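Local structure of synaptonemal complex protein 2 (5IWZ) at residues A[263-268]-A[306-311]; A[316-321]-A[373-378]; A[344-349]-A[381-386]. The protein serves as a major structural component of the axial and lateral elements of synaptonemal complexes and is required for meiotic chromosome synapsis and fertility. All coordinates share one frame; numbering follows the deposited sequence.

Contact 1: residues A[263-268]-A[306-311]; sequences DCRIFL and EFWIDF
Along 306-311, W308 is the first residue to meet helix 263-268, and R265 is its partner. The indole turns one face to the arginine: R265 CD lies 3.5 Å from W308 CD1, and R265 NE comes within 3.4 Å of the same carbon. The indole thus lies between R265 on that face and E306 CB, offset toward the rim, on the other. The guanidinium and indole planes are only 26° apart, and W308 CB lies over the centre of the guanidinium, 3.7 Å above its plane. A broad, flat side chain suits this place, because its five-membered ring lies along CG, CD and NE of the arginine while its CB covers the charged head. I309, next along the strand, points away from the helix and packs on L318 and F320 of the neighbouring strand 317-321. D310 turns back toward the helix and takes the arginine end-on, each carboxylate oxygen using its syn lone pair. R265 NH1 donates to D310 OD1 over 3.0 Å at an almost straight 178°, while R265 NH2 reaches D310 OD2 at 2.9 Å. The planes of the two groups differ by just 10°, which suits a bidentate salt bridge. Bends at chi2 and chi3 lead the arginine chain past the indole before its head meets the acid. The pair is buried and further tied down: D310 OD1 also bonds T283 OG1, R265 NH1 bonds N269 OD1, and Y216 makes a cation-pi contact with R265. This is an interface between two parts of the fold, joining helix 260-274, of the helical part that includes the armadillo-repeat-like domain, to the Spt16M-like domain, whose sequence family belongs to the PH clan.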
loop_
_atom_site.group_PDB
_atom_site.type_symbol
_atom_site.label_atom_id
_atom_site.label_comp_id
_atom_site.label_asym_id
_atom_site.label_seq_id
_atom_site.Cartn_x
_atom_site.Cartn_y
_atom_site.Cartn_z
ATOM N N ASP A 263 -9.349 -5.405 -18.560
ATOM C CA ASP A 263 -9.802 -6.781 -18.362
ATOM C C ASP A 263 -9.891 -7.112 -16.880
ATOM O O ASP A 263 -10.762 -7.884 -16.459
ATOM C CB ASP A 263 -8.894 -7.787 -19.078
ATOM C CG ASP A 263 -9.093 -7.809 -20.603
ATOM O OD1 ASP A 263 -10.192 -7.467 -21.101
ATOM O OD2 ASP A 263 -8.141 -8.218 -21.299
ATOM N N CYS A 264 -9.014 -6.520 -16.068
ATOM C CA CYS A 264 -9.059 -6.785 -14.635
ATOM C C CYS A 264 -10.342 -6.235 -14.010
ATOM O O CYS A 264 -10.966 -6.899 -13.173
ATOM C CB CYS A 264 -7.817 -6.207 -13.963
ATOM S SG CYS A 264 -7.635 -6.763 -12.287
ATOM N N ARG A 265 -10.760 -5.032 -14.421
ATOM C CA ARG A 265 -12.076 -4.514 -14.031
ATOM C C ARG A 265 -13.195 -5.474 -14.442
ATOM O O ARG A 265 -14.100 -5.778 -13.653
ATOM C CB ARG A 265 -12.292 -3.120 -14.649
ATOM C CG ARG A 265 -13.748 -2.588 -14.605
ATOM C CD ARG A 265 -14.318 -2.474 -13.176
ATOM N NE ARG A 265 -13.722 -1.374 -12.414
ATOM C CZ ARG A 265 -14.028 -1.063 -11.161
ATOM N NH1 ARG A 265 -14.932 -1.761 -10.481
ATOM N NH2 ARG A 265 -13.425 -0.038 -10.579
ATOM N N ILE A 266 -13.149 -5.971 -15.676
ATOM C CA ILE A 266 -14.190 -6.893 -16.126
ATOM C C ILE A 266 -14.216 -8.135 -15.235
ATOM O O ILE A 266 -15.266 -8.515 -14.697
ATOM C CB ILE A 266 -13.991 -7.239 -17.616
ATOM C CG1 ILE A 266 -14.296 -6.014 -18.486
ATOM C CG2 ILE A 266 -14.857 -8.445 -18.048
ATOM C CD1 ILE A 266 -13.787 -6.129 -19.909
ATOM N N PHE A 267 -13.047 -8.744 -15.009
ATOM C CA PHE A 267 -12.979 -9.951 -14.183
ATOM C C PHE A 267 -13.513 -9.696 -12.776
ATOM O O PHE A 267 -14.337 -10.468 -12.259
ATOM C CB PHE A 267 -11.539 -10.470 -14.134
ATOM C CG PHE A 267 -11.284 -11.479 -13.033
ATOM C CD1 PHE A 267 -11.719 -12.797 -13.157
ATOM C CD2 PHE A 267 -10.583 -11.116 -11.880
ATOM C CE1 PHE A 267 -11.470 -13.743 -12.152
ATOM C CE2 PHE A 267 -10.324 -12.049 -10.862
ATOM C CZ PHE A 267 -10.758 -13.363 -10.995
ATOM N N LEU A 268 -13.073 -8.606 -12.142
ATOM C CA LEU A 268 -13.461 -8.384 -10.752
ATOM C C LEU A 268 -14.947 -8.073 -10.639
ATOM O O LEU A 268 -15.603 -8.502 -9.680
ATOM C CB LEU A 268 -12.620 -7.262 -10.146
ATOM C CG LEU A 268 -11.162 -7.680 -10.008
ATOM C CD1 LEU A 268 -10.314 -6.504 -9.566
ATOM C CD2 LEU A 268 -11.045 -8.858 -9.029
ATOM N N GLU A 306 -18.645 1.625 -17.817
ATOM C CA GLU A 306 -19.352 2.562 -16.964
ATOM C C GLU A 306 -18.346 3.307 -16.095
ATOM O O GLU A 306 -17.185 2.916 -15.976
ATOM C CB GLU A 306 -20.375 1.846 -16.073
ATOM C CG GLU A 306 -21.430 1.044 -16.809
ATOM C CD GLU A 306 -22.559 1.902 -17.356
ATOM O OE1 GLU A 306 -22.578 3.128 -17.114
ATOM O OE2 GLU A 306 -23.435 1.342 -18.037
ATOM N N PHE A 307 -18.822 4.387 -15.487
ATOM C CA PHE A 307 -18.140 5.117 -14.417
ATOM C C PHE A 307 -18.404 4.344 -13.130
ATOM O O PHE A 307 -19.499 4.413 -12.570
ATOM C CB PHE A 307 -18.678 6.544 -14.365
ATOM C CG PHE A 307 -18.127 7.396 -13.252
ATOM C CD1 PHE A 307 -16.836 7.226 -12.777
ATOM C CD2 PHE A 307 -18.907 8.399 -12.699
ATOM C CE1 PHE A 307 -16.344 8.035 -11.762
ATOM C CE2 PHE A 307 -18.419 9.211 -11.684
ATOM C CZ PHE A 307 -17.133 9.022 -11.209
ATOM N N TRP A 308 -17.416 3.565 -12.674
ATOM C CA TRP A 308 -17.611 2.618 -11.579
ATOM C C TRP A 308 -17.269 3.241 -10.222
ATOM O O TRP A 308 -16.285 3.971 -10.098
ATOM C CB TRP A 308 -16.738 1.380 -11.797
ATOM C CG TRP A 308 -17.015 0.565 -13.056
ATOM C CD1 TRP A 308 -16.141 0.320 -14.085
ATOM C CD2 TRP A 308 -18.224 -0.137 -13.384
ATOM N NE1 TRP A 308 -16.737 -0.483 -15.034
ATOM C CE2 TRP A 308 -18.013 -0.777 -14.632
ATOM C CE3 TRP A 308 -19.463 -0.284 -12.751
ATOM C CZ2 TRP A 308 -18.992 -1.554 -15.256
ATOM C CZ3 TRP A 308 -20.441 -1.055 -13.378
ATOM C CH2 TRP A 308 -20.196 -1.682 -14.619
ATOM N N ILE A 309 -18.080 2.932 -9.203
ATOM C CA ILE A 309 -17.821 3.278 -7.805
ATOM C C ILE A 309 -17.779 1.977 -7.011
ATOM O O ILE A 309 -18.697 1.155 -7.124
ATOM C CB ILE A 309 -18.897 4.212 -7.210
ATOM C CG1 ILE A 309 -19.180 5.413 -8.114
ATOM C CG2 ILE A 309 -18.509 4.652 -5.777
ATOM C CD1 ILE A 309 -18.052 6.425 -8.237
ATOM N N ASP A 310 -16.739 1.803 -6.189
ATOM C CA ASP A 310 -16.509 0.563 -5.450
ATOM C C ASP A 310 -16.774 0.798 -3.974
ATOM O O ASP A 310 -16.187 1.702 -3.370
ATOM C CB ASP A 310 -15.087 0.057 -5.676
ATOM C CG ASP A 310 -14.844 -0.268 -7.124
ATOM O OD1 ASP A 310 -15.630 -1.068 -7.683
ATOM O OD2 ASP A 310 -13.938 0.341 -7.729
ATOM N N PHE A 311 -17.689 0.011 -3.420
ATOM C CA PHE A 311 -18.057 0.055 -2.011
ATOM C C PHE A 311 -17.373 -1.127 -1.344
ATOM O O PHE A 311 -17.730 -2.275 -1.611
ATOM C CB PHE A 311 -19.574 -0.027 -1.839
ATOM C CG PHE A 311 -20.319 1.199 -2.304
ATOM C CD1 PHE A 311 -20.862 2.095 -1.380
ATOM C CD2 PHE A 311 -20.507 1.444 -3.659
ATOM C CE1 PHE A 311 -21.565 3.224 -1.801
ATOM C CE2 PHE A 311 -21.216 2.565 -4.085
ATOM C CZ PHE A 311 -21.747 3.453 -3.163
#

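Contact 2: residues A[316-321]-A[373-378]; sequences HTLSFY and LLFYFD
F375 has the largest share of the surface buried here, and it fits between F320 and L318 of the facing strand. Its CE1-CZ edge is directed at the face of F320 in an offset edge-to-face pair: the ring centroids are 5.4 Å apart and the planes stand at 84°. The edge does not aim at the middle of that ring. F375 CE1 lies 3.7 Å above the plane of F320 but toward its rim, near F320 CE2, which is also 3.7 Å from F375 CZ. F320 can offer its face because its CG sits between the backbone N and the carbonyl carbon (chi1 55°), while F375 CG lies anti to its own carbonyl carbon and the side chain runs out across the gap. L318 comes from the opposite direction. Its CD1 stands 3.8 Å from F375 CZ, and its CD2 lies above the ring, offset toward the rim, so the phenyl has one neighbour at its edge and another over a face. A branched apolar end suits this corner. I309 touches all three residues from strand 308-312, A289 packs on F375, and F391, beyond helix 383-390, lies against L318. The two strands belong to different antiparallel sheets. The CA atoms of L318 and L373 are 11.0 Å apart, too far for backbone bonding, so side chains bridge the sheets, an arrangement consistent with the PH-like fold suggested by the family. No hydrogen bond crosses between the segments, so the contact rests on apolar burial, with the polarity of the aromatic CH edge against a pi face probably favouring the perpendicular setting.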
loop_
_atom_site.group_PDB
_atom_site.type_symbol
_atom_site.label_atom_id
_atom_site.label_comp_id
_atom_site.label_asym_id
_atom_site.label_seq_id
_atom_site.Cartn_x
_atom_site.Cartn_y
_atom_site.Cartn_z
ATOM N N HIS A 316 -14.068 -0.719 4.627
ATOM C CA HIS A 316 -14.990 0.356 5.007
ATOM C C HIS A 316 -14.607 1.660 4.322
ATOM O O HIS A 316 -14.472 2.712 4.948
ATOM C CB HIS A 316 -15.061 0.508 6.529
ATOM C CG HIS A 316 -15.728 -0.653 7.195
ATOM N ND1 HIS A 316 -17.069 -0.660 7.501
ATOM C CD2 HIS A 316 -15.255 -1.875 7.546
ATOM C CE1 HIS A 316 -17.387 -1.821 8.048
ATOM N NE2 HIS A 316 -16.305 -2.578 8.082
ATOM N N THR A 317 -14.403 1.572 3.008
ATOM C CA THR A 317 -14.097 2.731 2.189
ATOM C C THR A 317 -15.016 2.741 0.978
ATOM O O THR A 317 -15.602 1.724 0.594
ATOM C CB THR A 317 -12.633 2.732 1.685
ATOM O OG1 THR A 317 -12.444 1.633 0.778
ATOM C CG2 THR A 317 -11.646 2.609 2.848
ATOM N N LEU A 318 -15.109 3.898 0.351
ATOM C CA LEU A 318 -15.660 4.000 -0.990
ATOM C C LEU A 318 -14.533 4.498 -1.883
ATOM O O LEU A 318 -13.817 5.434 -1.514
ATOM C CB LEU A 318 -16.916 4.902 -0.998
ATOM C CG LEU A 318 -17.365 6.073 -1.889
ATOM C CD1 LEU A 318 -16.727 6.204 -3.238
ATOM C CD2 LEU A 318 -18.881 6.003 -2.075
ATOM N N SER A 319 -14.333 3.843 -3.024
ATOM C CA SER A 319 -13.218 4.226 -3.875
ATOM C C SER A 319 -13.639 4.218 -5.331
ATOM O O SER A 319 -14.603 3.556 -5.741
ATOM C CB SER A 319 -11.975 3.321 -3.670
ATOM O OG SER A 319 -12.222 2.005 -4.132
ATOM N N PHE A 320 -12.888 4.972 -6.122
ATOM C CA PHE A 320 -13.218 5.072 -7.529
ATOM C C PHE A 320 -12.032 5.710 -8.219
ATOM O O PHE A 320 -11.176 6.326 -7.572
ATOM C CB PHE A 320 -14.506 5.895 -7.754
ATOM C CG PHE A 320 -14.467 7.268 -7.143
ATOM C CD1 PHE A 320 -14.214 8.378 -7.925
ATOM C CD2 PHE A 320 -14.672 7.454 -5.789
ATOM C CE1 PHE A 320 -14.172 9.641 -7.360
ATOM C CE2 PHE A 320 -14.620 8.710 -5.230
ATOM C CZ PHE A 320 -14.373 9.803 -6.017
ATOM N N TYR A 321 -11.982 5.531 -9.533
ATOM C CA TYR A 321 -10.994 6.184 -10.372
ATOM C C TYR A 321 -11.618 7.399 -11.023
ATOM O O TYR A 321 -12.817 7.429 -11.318
ATOM C CB TYR A 321 -10.458 5.266 -11.473
ATOM C CG TYR A 321 -9.617 4.099 -11.003
ATOM C CD1 TYR A 321 -8.302 4.282 -10.574
ATOM C CD2 TYR A 321 -10.121 2.802 -11.041
ATOM C CE1 TYR A 321 -7.528 3.204 -10.161
ATOM C CE2 TYR A 321 -9.356 1.721 -10.633
ATOM C CZ TYR A 321 -8.071 1.928 -10.191
ATOM O OH TYR A 321 -7.338 0.837 -9.804
ATOM N N LEU A 373 -18.820 15.231 -1.092
ATOM C CA LEU A 373 -18.788 14.449 -2.315
ATOM C C LEU A 373 -20.206 14.008 -2.637
ATOM O O LEU A 373 -20.902 13.481 -1.763
ATOM C CB LEU A 373 -17.877 13.228 -2.158
ATOM C CG LEU A 373 -16.378 13.498 -2.251
ATOM C CD1 LEU A 373 -15.626 12.327 -1.626
ATOM C CD2 LEU A 373 -15.975 13.677 -3.712
ATOM N N LEU A 374 -20.623 14.222 -3.882
ATOM C CA LEU A 374 -21.957 13.883 -4.358
ATOM C C LEU A 374 -21.844 12.836 -5.456
ATOM O O LEU A 374 -21.058 12.996 -6.395
ATOM C CB LEU A 374 -22.686 15.121 -4.902
ATOM C CG LEU A 374 -23.321 16.128 -3.943
ATOM C CD1 LEU A 374 -22.305 16.798 -2.981
ATOM C CD2 LEU A 374 -24.058 17.178 -4.761
ATOM N N PHE A 375 -22.608 11.759 -5.327
ATOM C CA PHE A 375 -22.659 10.698 -6.321
ATOM C C PHE A 375 -24.111 10.525 -6.749
ATOM O O PHE A 375 -24.985 10.306 -5.900
ATOM C CB PHE A 375 -22.108 9.383 -5.757
ATOM C CG PHE A 375 -20.685 9.474 -5.239
ATOM C CD1 PHE A 375 -19.606 9.173 -6.072
ATOM C CD2 PHE A 375 -20.430 9.857 -3.937
ATOM C CE1 PHE A 375 -18.302 9.248 -5.607
ATOM C CE2 PHE A 375 -19.120 9.940 -3.455
ATOM C CZ PHE A 375 -18.058 9.631 -4.294
ATOM N N TYR A 376 -24.371 10.642 -8.050
ATOM C CA TYR A 376 -25.704 10.410 -8.606
ATOM C C TYR A 376 -25.773 9.015 -9.215
ATOM O O TYR A 376 -24.921 8.639 -10.027
ATOM C CB TYR A 376 -26.053 11.455 -9.670
ATOM C CG TYR A 376 -26.292 12.849 -9.127
ATOM C CD1 TYR A 376 -25.234 13.741 -8.973
ATOM C CD2 TYR A 376 -27.567 13.274 -8.774
ATOM C CE1 TYR A 376 -25.435 15.014 -8.478
ATOM C CE2 TYR A 376 -27.784 14.556 -8.280
ATOM C CZ TYR A 376 -26.714 15.416 -8.138
ATOM O OH TYR A 376 -26.911 16.683 -7.648
ATOM N N PHE A 377 -26.784 8.254 -8.814
ATOM C CA PHE A 377 -26.989 6.886 -9.256
ATOM C C PHE A 377 -28.381 6.723 -9.854
ATOM O O PHE A 377 -29.301 7.478 -9.544
ATOM C CB PHE A 377 -26.851 5.899 -8.092
ATOM C CG PHE A 377 -25.476 5.851 -7.482
ATOM C CD1 PHE A 377 -24.476 5.060 -8.041
ATOM C CD2 PHE A 377 -25.199 6.565 -6.332
ATOM C CE1 PHE A 377 -23.210 4.992 -7.457
ATOM C CE2 PHE A 377 -23.932 6.510 -5.746
ATOM C CZ PHE A 377 -22.938 5.732 -6.317
ATOM N N ASP A 378 -28.522 5.714 -10.713
ATOM C CA ASP A 378 -29.841 5.291 -11.158
ATOM C C ASP A 378 -30.694 4.869 -9.962
ATOM O O ASP A 378 -30.212 4.223 -9.030
ATOM C CB ASP A 378 -29.717 4.137 -12.144
ATOM C CG ASP A 378 -31.064 3.717 -12.706
ATOM O OD1 ASP A 378 -31.543 4.387 -13.645
ATOM O OD2 ASP A 378 -31.647 2.740 -12.196
#

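Contact 3: residues A[344-349]-A[381-386]; sequences YNIEVR and LEITNV
With CG1 anti to the carbonyl carbon (chi1 -61°) and chi2 extended at 168°, I346 reaches from its strand to the first turn of helix 383-386, where it meets T384 and I383. The branch is stretched to full length, which makes CD1 the atom that touches. It rests against the helix backbone itself, with I346 CD1 3.5 Å from T384 CA, and stands 3.6 Å from T384 OG1. I346 CD1 also packs 3.6 Å from I383 CG2, the methyl branch placed anti to the backbone N of I383. The longer branch of I383 leads elsewhere: I383 CG1 lies 3.7 Å from F377 CD2. Beta-branching thus lets one residue serve two neighbours, the strand edge with one arm and the interior with the other. Unbranched at its end, the I346 arm is slim enough to lie close to the helix backbone. Two residues earlier in the strand, Y344 reaches the same turn through water. The water lies in the plane of the phenol ring at its edge, 2.7 Å from Y344 OH, and donates to T384 O in a bond so short that its length is doubtful. L355 of the adjoining strand and T387 of the helix also touch I346, and Y344 also touches T387 and K388. The contact is therefore mixed: I346 and I383 make an apolar contact, T384 OG1 meets I346 only at van der Waals distance, and an ordered water spans the gap between phenol and helix carbonyl.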
loop_
_atom_site.group_PDB
_atom_site.type_symbol
_atom_site.label_atom_id
_atom_site.label_comp_id
_atom_site.label_asym_id
_atom_site.label_seq_id
_atom_site.Cartn_x
_atom_site.Cartn_y
_atom_site.Cartn_z
ATOM N N TYR A 344 -23.671 11.217 6.084
ATOM C CA TYR A 344 -24.144 11.176 4.711
ATOM C C TYR A 344 -25.656 11.111 4.686
ATOM O O TYR A 344 -26.305 10.752 5.673
ATOM C CB TYR A 344 -23.563 9.982 3.948
ATOM C CG TYR A 344 -24.086 8.621 4.354
ATOM C CD1 TYR A 344 -25.210 8.058 3.730
ATOM C CD2 TYR A 344 -23.429 7.871 5.317
ATOM C CE1 TYR A 344 -25.666 6.794 4.088
ATOM C CE2 TYR A 344 -23.866 6.618 5.676
ATOM C CZ TYR A 344 -24.983 6.074 5.067
ATOM O OH TYR A 344 -25.412 4.809 5.452
ATOM N N ASN A 345 -26.217 11.432 3.529
ATOM C CA ASN A 345 -27.633 11.180 3.310
ATOM C C ASN A 345 -27.850 10.738 1.870
ATOM O O ASN A 345 -26.994 10.925 1.002
ATOM C CB ASN A 345 -28.498 12.408 3.652
ATOM C CG ASN A 345 -28.374 13.512 2.646
ATOM O OD1 ASN A 345 -29.113 13.551 1.656
ATOM N ND2 ASN A 345 -27.462 14.446 2.902
ATOM N N ILE A 346 -29.014 10.137 1.636
ATOM C CA ILE A 346 -29.419 9.619 0.335
ATOM C C ILE A 346 -30.821 10.144 0.055
ATOM O O ILE A 346 -31.701 10.053 0.919
ATOM C CB ILE A 346 -29.389 8.078 0.301
ATOM C CG1 ILE A 346 -27.973 7.569 0.566
ATOM C CG2 ILE A 346 -29.958 7.518 -1.043
ATOM C CD1 ILE A 346 -27.890 6.079 0.849
ATOM N N GLU A 347 -31.016 10.723 -1.128
ATOM C CA GLU A 347 -32.282 11.325 -1.521
ATOM C C GLU A 347 -32.571 10.952 -2.965
ATOM O O GLU A 347 -31.652 10.821 -3.779
ATOM C CB GLU A 347 -32.267 12.864 -1.374
ATOM C CG GLU A 347 -31.002 13.537 -1.923
ATOM C CD GLU A 347 -30.959 15.055 -1.706
ATOM O OE1 GLU A 347 -31.761 15.779 -2.346
ATOM O OE2 GLU A 347 -30.114 15.527 -0.906
ATOM N N VAL A 348 -33.857 10.798 -3.278
ATOM C CA VAL A 348 -34.319 10.502 -4.631
ATOM C C VAL A 348 -34.977 11.753 -5.196
ATOM O O VAL A 348 -35.937 12.271 -4.617
ATOM C CB VAL A 348 -35.296 9.315 -4.657
ATOM C CG1 VAL A 348 -35.652 8.968 -6.093
ATOM C CG2 VAL A 348 -34.682 8.117 -3.979
ATOM N N ARG A 349 -34.461 12.248 -6.317
ATOM C CA ARG A 349 -35.085 13.375 -6.993
ATOM C C ARG A 349 -34.854 13.244 -8.492
ATOM O O ARG A 349 -33.768 12.855 -8.920
ATOM C CB ARG A 349 -34.539 14.717 -6.481
ATOM N N LEU A 381 -30.818 1.411 -8.199
ATOM C CA LEU A 381 -29.672 0.846 -7.492
ATOM C C LEU A 381 -29.876 0.921 -5.982
ATOM O O LEU A 381 -30.443 1.885 -5.463
ATOM C CB LEU A 381 -28.391 1.573 -7.901
ATOM C CG LEU A 381 -28.065 1.384 -9.388
ATOM C CD1 LEU A 381 -26.861 2.233 -9.779
ATOM C CD2 LEU A 381 -27.823 -0.092 -9.714
ATOM N N GLU A 382 -29.403 -0.108 -5.273
ATOM C CA GLU A 382 -29.600 -0.228 -3.825
ATOM C C GLU A 382 -28.541 0.550 -3.030
ATOM O O GLU A 382 -27.765 -0.006 -2.257
ATOM C CB GLU A 382 -29.586 -1.695 -3.415
ATOM C CG GLU A 382 -30.816 -2.506 -3.801
ATOM C CD GLU A 382 -30.808 -3.897 -3.157
ATOM O OE1 GLU A 382 -31.024 -4.886 -3.885
ATOM O OE2 GLU A 382 -30.574 -4.001 -1.929
ATOM N N ILE A 383 -28.539 1.870 -3.205
ATOM C CA ILE A 383 -27.508 2.689 -2.566
ATOM C C ILE A 383 -27.634 2.625 -1.048
ATOM O O ILE A 383 -26.630 2.532 -0.330
ATOM C CB ILE A 383 -27.581 4.139 -3.084
ATOM C CG1 ILE A 383 -27.367 4.178 -4.611
ATOM C CG2 ILE A 383 -26.564 5.027 -2.360
ATOM C CD1 ILE A 383 -26.315 3.175 -5.112
ATOM N N THR A 384 -28.868 2.636 -0.534
ATOM C CA THR A 384 -29.072 2.763 0.906
ATOM C C THR A 384 -28.484 1.578 1.663
ATOM O O THR A 384 -27.742 1.757 2.639
ATOM C CB THR A 384 -30.561 2.921 1.212
ATOM O OG1 THR A 384 -30.986 4.235 0.822
ATOM C CG2 THR A 384 -30.820 2.733 2.699
ATOM N N ASN A 385 -28.789 0.353 1.225
ATOM C CA ASN A 385 -28.349 -0.784 2.025
ATOM C C ASN A 385 -26.864 -1.076 1.860
ATOM O O ASN A 385 -26.219 -1.496 2.826
ATOM C CB ASN A 385 -29.195 -2.012 1.704
ATOM C CG ASN A 385 -30.610 -1.881 2.240
ATOM O OD1 ASN A 385 -31.569 -2.277 1.584
ATOM N ND2 ASN A 385 -30.745 -1.307 3.433
ATOM N N VAL A 386 -26.287 -0.825 0.684
ATOM C CA VAL A 386 -24.840 -0.994 0.548
ATOM C C VAL A 386 -24.082 0.069 1.349
ATOM O O VAL A 386 -23.085 -0.233 2.011
ATOM C CB VAL A 386 -24.430 -0.980 -0.935
ATOM C CG1 VAL A 386 -22.919 -1.059 -1.047
ATOM C CG2 VAL A 386 -25.060 -2.159 -1.673
HETATM O O HOH W 1 -27.464 3.729 4.142
#

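In the fold
In this N-terminal piece of the protein, contacts 1 and 2 are buried, whereas contact 3 is only partly so and lies farthest from the centre of the chain. Contact 1 joins the helical part to the Spt16M-like domain through a charged pair and an indole; contacts 2 and 3 lie within that domain and are largely apolar, the latter adding a water bridge. Strands 308-312 and 317-321 are neighbours in one sheet, where a probable hydrogen bond from D310 N to S319 O links contact 1 to contact 2. The second sheet holds 372-378 and 341-349, linking contacts 2 and 3, and helix 383-390 packs near both sheets: V386 meets F311 of contact 1.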